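Local coordinates for protein glycosyltransferase Gtf1 (Streptococcus pneumoniae, PDB 4PQG) that belongs to the GT-B glycosyltransferases and carries an extended antiparallel beta-sheet domain beside its two parallel-sheet domains, at residues A[154-159]-A[171-175]; A[132-136]-A[147-151]; A[74-78]-A[182-186]; A[143-147]-A[158-162]. All blocks are in the same frame, centred on the assembly; numbering follows the deposited sequence.

Interaction 1 (A[154-159]-A[171-175]); sequences RYCSEY and QRTFY
Segments 154-159 and 171-175 are the two arms of an antiparallel beta hairpin in the extended beta-sheet domain of this GT-B glycosyltransferase. Their axes approach to 4.6 Å, with N-to-C directions at 166°. Cys156/Phe174 and Glu158/Arg172 are non-hydrogen-bonded pairs, Ser157/Thr173 and Tyr159/Gln171 hydrogen-bonded ones. Ser157 N donates to Thr173 O (2.9 Å), Thr173 N to Ser157 O (2.8 Å), Tyr159 N to Gln171 O (2.8 Å) and Tyr175 N to Tyr155 O (3.0 Å). The residue most deeply covered is Tyr175 (chi1 m). Its ring carries the Arg154 guanidinium flat on one face, a cation-pi stack with Arg154 CZ 4.3 Å from the centroid and planes at 13°. Tyr159, also m, reaches along the same side, and its OH donates to Tyr175 OH at 2.7 Å. Gln171 lies beside the Tyr159 ring, Tyr159 CD2 to Gln171 CG 3.8 Å, and its NE2 donates to Thr173 OG1 (3.2 Å), which also bonds Asp184. On the sheet face that carries Cys156, Glu158, Arg172 and Phe174, Cys156 SG sits over the Phe174 ring, 4.0 Å from its centroid. Farther along, Glu158, whose OE1 bonds Tyr149 OH, makes a salt bridge to Arg172 through OE2, 2.6 Å from Arg172 NE.

Interaction 2 (A[132-136]-A[147-151]); sequences LVQHA and KDYFS
Val133 approaches the antiparallel partner strand through its carbonyl, with O 3.5 Å from Phe150 CB. The chain then turns a corner at Gln134 (phi/psi -78/-45). Gln134 O accepts from Phe150 N at 2.9 Å, while a water joins Gln134 NE2 and Phe150 O, 3.0 Å from each; NE2 also bonds Leu52 O. His135 returns to extended geometry and forms a non-hydrogen-bonded pair with Tyr149, CA-CA 4.3 Å. Its p rotamer lays the imidazole near-parallel to the Tyr149 ring (m), planes at 19° but slid apart, with centroids 5.2 Å apart and His135 CB 3.4 Å from Tyr149 CD1. Ala136 completes the register as a hydrogen-bonded pair with Asp148: Ala136 N to Asp148 O and Asp148 N to Ala136 O are both 2.9 Å. Its methyl meets the ring edge of Phe150, CB to CE2 4.0 Å. This beta hairpin belongs to the extended antiparallel sheet. Helix 89-93 packs Val92 against Val133, Ala136 and Phe150, and strands 119-125 and 154-163 flank the two arms.

Interaction 3 (A[74-78]-A[182-186]); sequences YNHFT and VYDIL
A short, weakly bonded helix around residues 74-76 runs out into a turn, where Thr78 N and OG1 both donate to Asn75 O at 2.9 Å. Facing it is 182-186, part of strand 181-188, extended except at Val182 (phi/psi -98/-47). The backbones stay apart, with the closest CA atoms, those of Thr78 and Val182, separated by 6.4 Å, so side chains bridge the gap. Tyr183 (chi1 p) extends to the helix and donates from OH to Tyr74 O at 2.7 Å. The kink at Val182 marks a classic beta bulge: Val182 and Tyr183 both face Phe174 on the adjoining strand of the extended antiparallel sheet, and the contact ties that sheet to the segment after strand 70-72 of the first parallel sheet. Phe77 (m) points an edge at the Tyr183 face in a T-shaped pair, centroids 6.0 Å apart and planes at 72°; Phe197 stacks on Tyr183. Thr78 CG2 meets Val182 CG2 at 3.9 Å. Tyr74, whose OH bonds Glu192, touches Ile185 through CE1 to CD1, also 3.9 Å.

Interaction 4 (A[143-147]-A[158-162]); sequences NLIRK and EYFAP
Lys147 and Glu158 form the antiparallel hydrogen-bonded pair that anchors this contact: Lys147 N donates to Glu158 O at 2.8 Å, Glu158 N to Lys147 O at 2.7 Å. Their side chains share a water, 3.0 Å from Lys147 NZ and 2.8 Å from Glu158 OE1; that carboxylate also bonds Tyr149 and Arg172. One more backbone bond follows, Phe160 N to Ile145 O at 3.2 Å. The strand axes come within 4.6 Å, with directions at 165°. Arg146 and Tyr159 make a non-hydrogen-bonded pair, CA-CA 4.7 Å, and Arg146 CD lies 3.5 Å from Tyr159 CE1, while its guanidinium is held by Asp148. Phe160 (m) is the main packing residue: Leu144 CD2 stands directly over its face, 4.0 Å from the centroid, and Lys147 CG comes to 3.7 Å from Phe160 CE2. At the outer end Asn143 ND2 is 3.6 Å from Pro162 CG. The hairpin lies inside the extended sheet, with strand 133-140 on one flank, where Ile145 and Arg146 form a classic bulge against Tyr138, and strand 166-175 on the other.

All four contacts reach the same antiparallel sheet, whose strands are ordered as they follow in the chain. Interactions 2, 4 and 1 step through 133-140, 143-150, 154-163 and 166-175: 2 and 4 share Lys147 on strand 143-150, while 4 and 1 share Glu158 and Tyr159 on strand 154-163. Centres of 1 and 2, and of 1 and 4, are about 11 Å apart, those of 2 and 4 about 15 Å. Interaction 3 bridges 104 residues and encloses the others along the chain; its centre lies about 8 Å from that of interaction 1, on the next strand. Successive hairpins thus build the sheet, and interaction 3 fastens it to the segment following strand 70-72.

Interaction 1 (A[154-159]-A[171-175])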
# COMPACT_ATOMS: atom_id res chain seq x y z
N ARG A 154 26.34 -3.75 5.24
CA ARG A 154 25.60 -5.00 5.01
C ARG A 154 24.72 -5.34 6.20
O ARG A 154 25.22 -5.53 7.30
CB ARG A 154 26.55 -6.16 4.71
CG ARG A 154 25.82 -7.50 4.63
CD ARG A 154 26.80 -8.61 4.32
NE ARG A 154 27.70 -8.88 5.44
CZ ARG A 154 28.67 -9.78 5.41
NH1 ARG A 154 28.86 -10.50 4.29
NH2 ARG A 154 29.44 -9.99 6.49
N TYR A 155 23.42 -5.44 5.97
CA TYR A 155 22.49 -5.80 7.02
C TYR A 155 21.98 -7.26 6.97
O TYR A 155 21.51 -7.77 7.97
CB TYR A 155 21.32 -4.81 7.08
CG TYR A 155 20.42 -4.77 5.84
CD1 TYR A 155 19.34 -5.67 5.68
CD2 TYR A 155 20.62 -3.81 4.86
CE1 TYR A 155 18.51 -5.60 4.57
CE2 TYR A 155 19.80 -3.74 3.74
CZ TYR A 155 18.75 -4.63 3.59
OH TYR A 155 17.96 -4.51 2.48
N CYS A 156 22.09 -7.92 5.81
CA CYS A 156 21.62 -9.29 5.62
C CYS A 156 22.49 -10.04 4.60
O CYS A 156 22.93 -9.45 3.59
CB CYS A 156 20.14 -9.28 5.16
SG CYS A 156 19.45 -10.90 4.72
N SER A 157 22.75 -11.33 4.87
CA SER A 157 23.28 -12.27 3.86
C SER A 157 22.34 -13.47 3.68
O SER A 157 21.75 -13.96 4.64
CB SER A 157 24.66 -12.79 4.23
OG SER A 157 25.63 -11.78 4.15
N GLU A 158 22.22 -13.91 2.44
CA GLU A 158 21.53 -15.13 2.10
C GLU A 158 22.54 -16.13 1.56
O GLU A 158 23.38 -15.78 0.73
CB GLU A 158 20.46 -14.89 1.03
CG GLU A 158 19.26 -14.10 1.51
CD GLU A 158 18.24 -13.90 0.42
OE1 GLU A 158 18.63 -13.55 -0.71
OE2 GLU A 158 17.04 -14.09 0.70
N TYR A 159 22.40 -17.37 2.01
CA TYR A 159 23.29 -18.46 1.66
C TYR A 159 22.54 -19.50 0.84
O TYR A 159 21.41 -19.86 1.19
CB TYR A 159 23.91 -19.08 2.92
CG TYR A 159 24.63 -18.05 3.76
CD1 TYR A 159 25.93 -17.65 3.46
CD2 TYR A 159 23.98 -17.43 4.83
CE1 TYR A 159 26.59 -16.70 4.23
CE2 TYR A 159 24.62 -16.47 5.60
CZ TYR A 159 25.92 -16.11 5.30
OH TYR A 159 26.54 -15.16 6.06
N GLN A 171 19.79 -20.42 4.24
CA GLN A 171 20.04 -19.62 5.45
C GLN A 171 20.03 -18.14 5.12
O GLN A 171 20.55 -17.72 4.06
CB GLN A 171 21.39 -19.99 6.08
CG GLN A 171 21.76 -19.26 7.38
CD GLN A 171 23.02 -19.84 8.01
OE1 GLN A 171 23.24 -21.04 7.96
NE2 GLN A 171 23.86 -18.98 8.61
N ARG A 172 19.44 -17.36 6.02
CA ARG A 172 19.53 -15.91 6.00
C ARG A 172 20.11 -15.45 7.33
O ARG A 172 19.64 -15.90 8.37
CB ARG A 172 18.15 -15.29 5.89
CG ARG A 172 17.51 -15.43 4.55
CD ARG A 172 16.58 -14.25 4.33
NE ARG A 172 15.89 -14.40 3.06
CZ ARG A 172 14.67 -14.91 2.91
NH1 ARG A 172 13.97 -15.34 3.95
NH2 ARG A 172 14.15 -14.98 1.69
N THR A 173 21.08 -14.56 7.30
CA THR A 173 21.68 -14.06 8.54
C THR A 173 21.54 -12.54 8.55
O THR A 173 21.74 -11.89 7.53
CB THR A 173 23.17 -14.47 8.66
OG1 THR A 173 23.28 -15.88 8.81
CG2 THR A 173 23.86 -13.79 9.86
N PHE A 174 21.18 -11.99 9.71
CA PHE A 174 21.09 -10.54 9.91
C PHE A 174 22.21 -10.06 10.83
O PHE A 174 22.54 -10.73 11.82
CB PHE A 174 19.70 -10.12 10.41
CG PHE A 174 18.64 -10.19 9.33
CD1 PHE A 174 18.29 -9.04 8.62
CD2 PHE A 174 18.04 -11.40 8.99
CE1 PHE A 174 17.35 -9.10 7.60
CE2 PHE A 174 17.10 -11.47 7.97
CZ PHE A 174 16.75 -10.31 7.27
N TYR A 175 22.78 -8.90 10.49
CA TYR A 175 23.97 -8.37 11.15
C TYR A 175 23.73 -7.10 11.95
O TYR A 175 22.74 -6.35 11.71
CB TYR A 175 25.07 -8.08 10.12
CG TYR A 175 25.47 -9.29 9.33
CD1 TYR A 175 26.43 -10.17 9.82
CD2 TYR A 175 24.88 -9.56 8.09
CE1 TYR A 175 26.78 -11.30 9.12
CE2 TYR A 175 25.23 -10.68 7.36
CZ TYR A 175 26.18 -11.55 7.89
OH TYR A 175 26.54 -12.68 7.19
O HOH W 1 20.30 -6.10 10.10

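Interaction 2 (A[132-136]-A[147-151])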
# COMPACT_ATOMS: atom_id res chain seq x y z
N LEU A 132 26.03 3.35 -6.18
CA LEU A 132 25.42 2.82 -4.95
C LEU A 132 24.85 1.42 -5.20
O LEU A 132 24.19 1.18 -6.23
CB LEU A 132 24.34 3.78 -4.42
CG LEU A 132 24.75 5.24 -4.16
CD1 LEU A 132 23.55 6.10 -3.75
CD2 LEU A 132 25.86 5.37 -3.12
N VAL A 133 25.11 0.48 -4.28
CA VAL A 133 24.76 -0.93 -4.49
C VAL A 133 23.77 -1.44 -3.43
O VAL A 133 24.10 -1.49 -2.25
CB VAL A 133 25.99 -1.85 -4.52
CG1 VAL A 133 25.58 -3.29 -4.79
CG2 VAL A 133 26.98 -1.38 -5.59
N GLN A 134 22.58 -1.82 -3.89
CA GLN A 134 21.46 -2.21 -3.03
C GLN A 134 21.69 -3.64 -2.53
O GLN A 134 21.50 -3.93 -1.36
CB GLN A 134 20.12 -2.07 -3.80
CG GLN A 134 18.85 -2.45 -3.05
CD GLN A 134 18.53 -3.95 -3.13
OE1 GLN A 134 18.78 -4.59 -4.16
NE2 GLN A 134 17.98 -4.51 -2.04
N HIS A 135 22.10 -4.53 -3.44
CA HIS A 135 22.50 -5.89 -3.09
C HIS A 135 23.44 -6.47 -4.11
O HIS A 135 23.55 -5.94 -5.22
CB HIS A 135 21.29 -6.79 -2.83
CG HIS A 135 20.61 -7.32 -4.06
ND1 HIS A 135 19.68 -6.62 -4.73
CD2 HIS A 135 20.70 -8.55 -4.70
CE1 HIS A 135 19.22 -7.34 -5.76
NE2 HIS A 135 19.83 -8.54 -5.74
N ALA A 136 24.14 -7.54 -3.74
CA ALA A 136 25.18 -8.16 -4.57
C ALA A 136 25.10 -9.67 -4.46
O ALA A 136 24.73 -10.19 -3.40
CB ALA A 136 26.57 -7.70 -4.15
N LYS A 147 24.19 -13.96 -1.26
CA LYS A 147 23.68 -12.63 -1.58
C LYS A 147 23.78 -11.74 -0.36
O LYS A 147 23.31 -12.11 0.73
CB LYS A 147 22.22 -12.67 -2.01
CG LYS A 147 21.94 -13.30 -3.36
CD LYS A 147 20.53 -12.98 -3.82
CE LYS A 147 20.08 -13.94 -4.93
NZ LYS A 147 18.65 -13.77 -5.33
N ASP A 148 24.36 -10.56 -0.54
CA ASP A 148 24.45 -9.58 0.53
C ASP A 148 23.54 -8.41 0.19
O ASP A 148 23.37 -8.08 -0.99
CB ASP A 148 25.88 -9.06 0.67
CG ASP A 148 26.84 -10.07 1.28
OD1 ASP A 148 26.41 -11.12 1.80
OD2 ASP A 148 28.04 -9.78 1.24
N TYR A 149 22.97 -7.79 1.23
CA TYR A 149 22.04 -6.68 1.12
C TYR A 149 22.55 -5.49 1.95
O TYR A 149 22.93 -5.67 3.10
CB TYR A 149 20.66 -7.13 1.62
CG TYR A 149 20.08 -8.22 0.75
CD1 TYR A 149 19.31 -7.91 -0.37
CD2 TYR A 149 20.36 -9.57 1.02
CE1 TYR A 149 18.82 -8.92 -1.20
CE2 TYR A 149 19.86 -10.58 0.20
CZ TYR A 149 19.10 -10.24 -0.91
OH TYR A 149 18.58 -11.23 -1.71
N PHE A 150 22.52 -4.28 1.36
CA PHE A 150 23.23 -3.11 1.93
C PHE A 150 22.35 -1.87 2.12
O PHE A 150 21.49 -1.55 1.28
CB PHE A 150 24.41 -2.70 1.02
CG PHE A 150 25.35 -3.83 0.69
CD1 PHE A 150 26.37 -4.21 1.58
CD2 PHE A 150 25.25 -4.50 -0.52
CE1 PHE A 150 27.24 -5.24 1.27
CE2 PHE A 150 26.11 -5.54 -0.83
CZ PHE A 150 27.11 -5.91 0.06
N SER A 151 22.57 -1.17 3.24
CA SER A 151 22.05 0.20 3.46
C SER A 151 23.30 1.08 3.58
O SER A 151 23.94 1.35 2.57
CB SER A 151 21.14 0.30 4.70
OG SER A 151 21.75 -0.24 5.86
O HOH W 2 19.02 -3.07 0.38

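Interaction 3 (A[74-78]-A[182-186])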
# COMPACT_ATOMS: atom_id res chain seq x y z
N TYR A 74 12.51 -7.63 10.69
CA TYR A 74 13.77 -8.41 10.65
C TYR A 74 14.99 -7.58 11.09
O TYR A 74 15.97 -8.10 11.61
CB TYR A 74 13.96 -9.05 9.27
CG TYR A 74 12.87 -10.06 8.98
CD1 TYR A 74 13.02 -11.40 9.37
CD2 TYR A 74 11.67 -9.68 8.33
CE1 TYR A 74 12.02 -12.33 9.12
CE2 TYR A 74 10.67 -10.60 8.08
CZ TYR A 74 10.85 -11.92 8.49
OH TYR A 74 9.88 -12.85 8.28
N ASN A 75 14.92 -6.27 10.86
CA ASN A 75 15.96 -5.30 11.23
C ASN A 75 15.94 -4.93 12.73
O ASN A 75 16.97 -4.55 13.30
CB ASN A 75 15.74 -4.03 10.38
CG ASN A 75 16.58 -2.86 10.85
OD1 ASN A 75 16.07 -1.92 11.46
ND2 ASN A 75 17.89 -2.93 10.60
N HIS A 76 14.76 -5.07 13.34
CA HIS A 76 14.46 -4.55 14.68
C HIS A 76 15.32 -5.15 15.76
O HIS A 76 15.67 -4.47 16.72
CB HIS A 76 12.99 -4.78 15.03
CG HIS A 76 12.62 -4.34 16.43
ND1 HIS A 76 12.52 -3.04 16.78
CD2 HIS A 76 12.31 -5.08 17.57
CE1 HIS A 76 12.16 -2.95 18.08
NE2 HIS A 76 12.03 -4.20 18.56
N PHE A 77 15.66 -6.43 15.59
CA PHE A 77 16.50 -7.13 16.53
C PHE A 77 17.99 -6.78 16.39
O PHE A 77 18.81 -7.31 17.13
CB PHE A 77 16.32 -8.65 16.36
CG PHE A 77 14.91 -9.12 16.55
CD1 PHE A 77 14.44 -9.45 17.82
CD2 PHE A 77 14.06 -9.28 15.46
CE1 PHE A 77 13.14 -9.92 18.01
CE2 PHE A 77 12.75 -9.74 15.64
CZ PHE A 77 12.29 -10.07 16.91
N THR A 78 18.34 -5.95 15.42
CA THR A 78 19.72 -5.56 15.24
C THR A 78 19.89 -4.09 15.60
O THR A 78 18.91 -3.38 15.88
CB THR A 78 20.22 -5.79 13.78
OG1 THR A 78 19.80 -4.69 12.94
CG2 THR A 78 19.71 -7.14 13.20
N VAL A 182 23.57 -11.31 14.31
CA VAL A 182 22.65 -11.30 15.42
C VAL A 182 21.86 -12.61 15.44
O VAL A 182 21.71 -13.23 16.50
CB VAL A 182 21.66 -10.13 15.37
CG1 VAL A 182 20.65 -10.22 16.51
CG2 VAL A 182 22.41 -8.81 15.41
N TYR A 183 21.33 -13.01 14.29
CA TYR A 183 20.54 -14.23 14.25
C TYR A 183 20.54 -14.83 12.85
O TYR A 183 20.80 -14.11 11.88
CB TYR A 183 19.11 -13.97 14.75
CG TYR A 183 18.22 -13.13 13.85
CD1 TYR A 183 17.32 -13.72 12.95
CD2 TYR A 183 18.27 -11.73 13.89
CE1 TYR A 183 16.47 -12.94 12.15
CE2 TYR A 183 17.45 -10.94 13.08
CZ TYR A 183 16.55 -11.55 12.22
OH TYR A 183 15.73 -10.77 11.43
N ASP A 184 20.26 -16.12 12.76
CA ASP A 184 20.18 -16.84 11.48
C ASP A 184 18.76 -17.35 11.31
O ASP A 184 18.12 -17.74 12.28
CB ASP A 184 21.15 -18.04 11.43
CG ASP A 184 22.56 -17.68 11.89
OD1 ASP A 184 23.12 -16.70 11.34
OD2 ASP A 184 23.10 -18.39 12.79
N ILE A 185 18.27 -17.36 10.07
CA ILE A 185 16.99 -18.00 9.83
C ILE A 185 17.29 -19.20 8.97
O ILE A 185 17.89 -19.05 7.90
CB ILE A 185 15.97 -17.08 9.10
CG1 ILE A 185 15.89 -15.70 9.79
CG2 ILE A 185 14.61 -17.79 9.01
CD1 ILE A 185 15.12 -14.65 8.97
N LEU A 186 16.93 -20.38 9.45
CA LEU A 186 17.11 -21.59 8.66
C LEU A 186 15.87 -21.73 7.79
O LEU A 186 14.75 -21.75 8.31
CB LEU A 186 17.36 -22.80 9.56
CG LEU A 186 18.58 -22.66 10.47
CD1 LEU A 186 18.81 -23.98 11.22
CD2 LEU A 186 19.84 -22.25 9.70

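Interaction 4 (A[143-147]-A[158-162])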
# COMPACT_ATOMS: atom_id res chain seq x y z
N ASN A 143 27.59 -21.34 -9.84
CA ASN A 143 26.62 -21.48 -8.74
C ASN A 143 26.58 -20.31 -7.75
O ASN A 143 27.61 -19.91 -7.20
CB ASN A 143 26.85 -22.78 -7.98
CG ASN A 143 26.63 -24.00 -8.86
OD1 ASN A 143 25.66 -24.06 -9.62
ND2 ASN A 143 27.52 -24.96 -8.75
N LEU A 144 25.39 -19.78 -7.55
CA LEU A 144 25.15 -18.72 -6.60
C LEU A 144 25.32 -19.24 -5.18
O LEU A 144 24.68 -20.19 -4.77
CB LEU A 144 23.74 -18.17 -6.79
CG LEU A 144 23.22 -17.08 -5.86
CD1 LEU A 144 24.03 -15.81 -5.98
CD2 LEU A 144 21.77 -16.81 -6.23
N ILE A 145 26.18 -18.58 -4.42
CA ILE A 145 26.62 -19.02 -3.11
C ILE A 145 26.17 -18.06 -1.99
O ILE A 145 25.91 -18.48 -0.88
CB ILE A 145 28.18 -19.19 -3.14
CG1 ILE A 145 28.56 -20.42 -3.99
CG2 ILE A 145 28.81 -19.29 -1.76
CD1 ILE A 145 27.74 -21.66 -3.68
N ARG A 146 26.09 -16.77 -2.28
CA ARG A 146 25.74 -15.79 -1.26
C ARG A 146 25.19 -14.54 -1.91
O ARG A 146 25.66 -14.12 -2.99
CB ARG A 146 26.96 -15.42 -0.38
CG ARG A 146 26.60 -14.69 0.92
CD ARG A 146 27.84 -14.47 1.79
NE ARG A 146 28.41 -13.13 1.72
CZ ARG A 146 29.66 -12.80 2.05
NH1 ARG A 146 30.54 -13.72 2.46
NH2 ARG A 146 30.05 -11.54 1.96
N LYS A 147 24.19 -13.96 -1.26
CA LYS A 147 23.68 -12.63 -1.58
C LYS A 147 23.78 -11.74 -0.36
O LYS A 147 23.31 -12.11 0.73
CB LYS A 147 22.22 -12.67 -2.01
CG LYS A 147 21.94 -13.30 -3.36
CD LYS A 147 20.53 -12.98 -3.82
CE LYS A 147 20.08 -13.94 -4.93
NZ LYS A 147 18.65 -13.77 -5.33
N GLU A 158 22.22 -13.91 2.44
CA GLU A 158 21.53 -15.13 2.10
C GLU A 158 22.54 -16.13 1.56
O GLU A 158 23.38 -15.78 0.73
CB GLU A 158 20.46 -14.89 1.03
CG GLU A 158 19.26 -14.10 1.51
CD GLU A 158 18.24 -13.90 0.42
OE1 GLU A 158 18.63 -13.55 -0.71
OE2 GLU A 158 17.04 -14.09 0.70
N TYR A 159 22.40 -17.37 2.01
CA TYR A 159 23.29 -18.46 1.66
C TYR A 159 22.54 -19.50 0.84
O TYR A 159 21.41 -19.86 1.19
CB TYR A 159 23.91 -19.08 2.92
CG TYR A 159 24.63 -18.05 3.76
CD1 TYR A 159 25.93 -17.65 3.46
CD2 TYR A 159 23.98 -17.43 4.83
CE1 TYR A 159 26.59 -16.70 4.23
CE2 TYR A 159 24.62 -16.47 5.60
CZ TYR A 159 25.92 -16.11 5.30
OH TYR A 159 26.54 -15.16 6.06
N PHE A 160 23.16 -19.92 -0.26
CA PHE A 160 22.57 -20.82 -1.23
C PHE A 160 23.48 -22.02 -1.51
O PHE A 160 24.70 -21.91 -1.44
CB PHE A 160 22.35 -20.11 -2.58
CG PHE A 160 21.41 -18.95 -2.53
CD1 PHE A 160 20.11 -19.07 -2.99
CD2 PHE A 160 21.84 -17.71 -2.06
CE1 PHE A 160 19.24 -17.98 -2.97
CE2 PHE A 160 20.99 -16.62 -2.04
CZ PHE A 160 19.68 -16.76 -2.49
N ALA A 161 22.86 -23.15 -1.84
CA ALA A 161 23.59 -24.33 -2.32
C ALA A 161 22.87 -24.93 -3.54
O ALA A 161 21.64 -24.83 -3.66
CB ALA A 161 23.74 -25.36 -1.21
N PRO A 162 23.63 -25.54 -4.47
CA PRO A 162 23.06 -26.04 -5.72
C PRO A 162 22.29 -27.34 -5.54
O PRO A 162 22.75 -28.22 -4.82
CB PRO A 162 24.29 -26.28 -6.62
CG PRO A 162 25.45 -25.71 -5.88
CD PRO A 162 25.09 -25.75 -4.43
O HOH W 3 17.11 -14.33 -2.87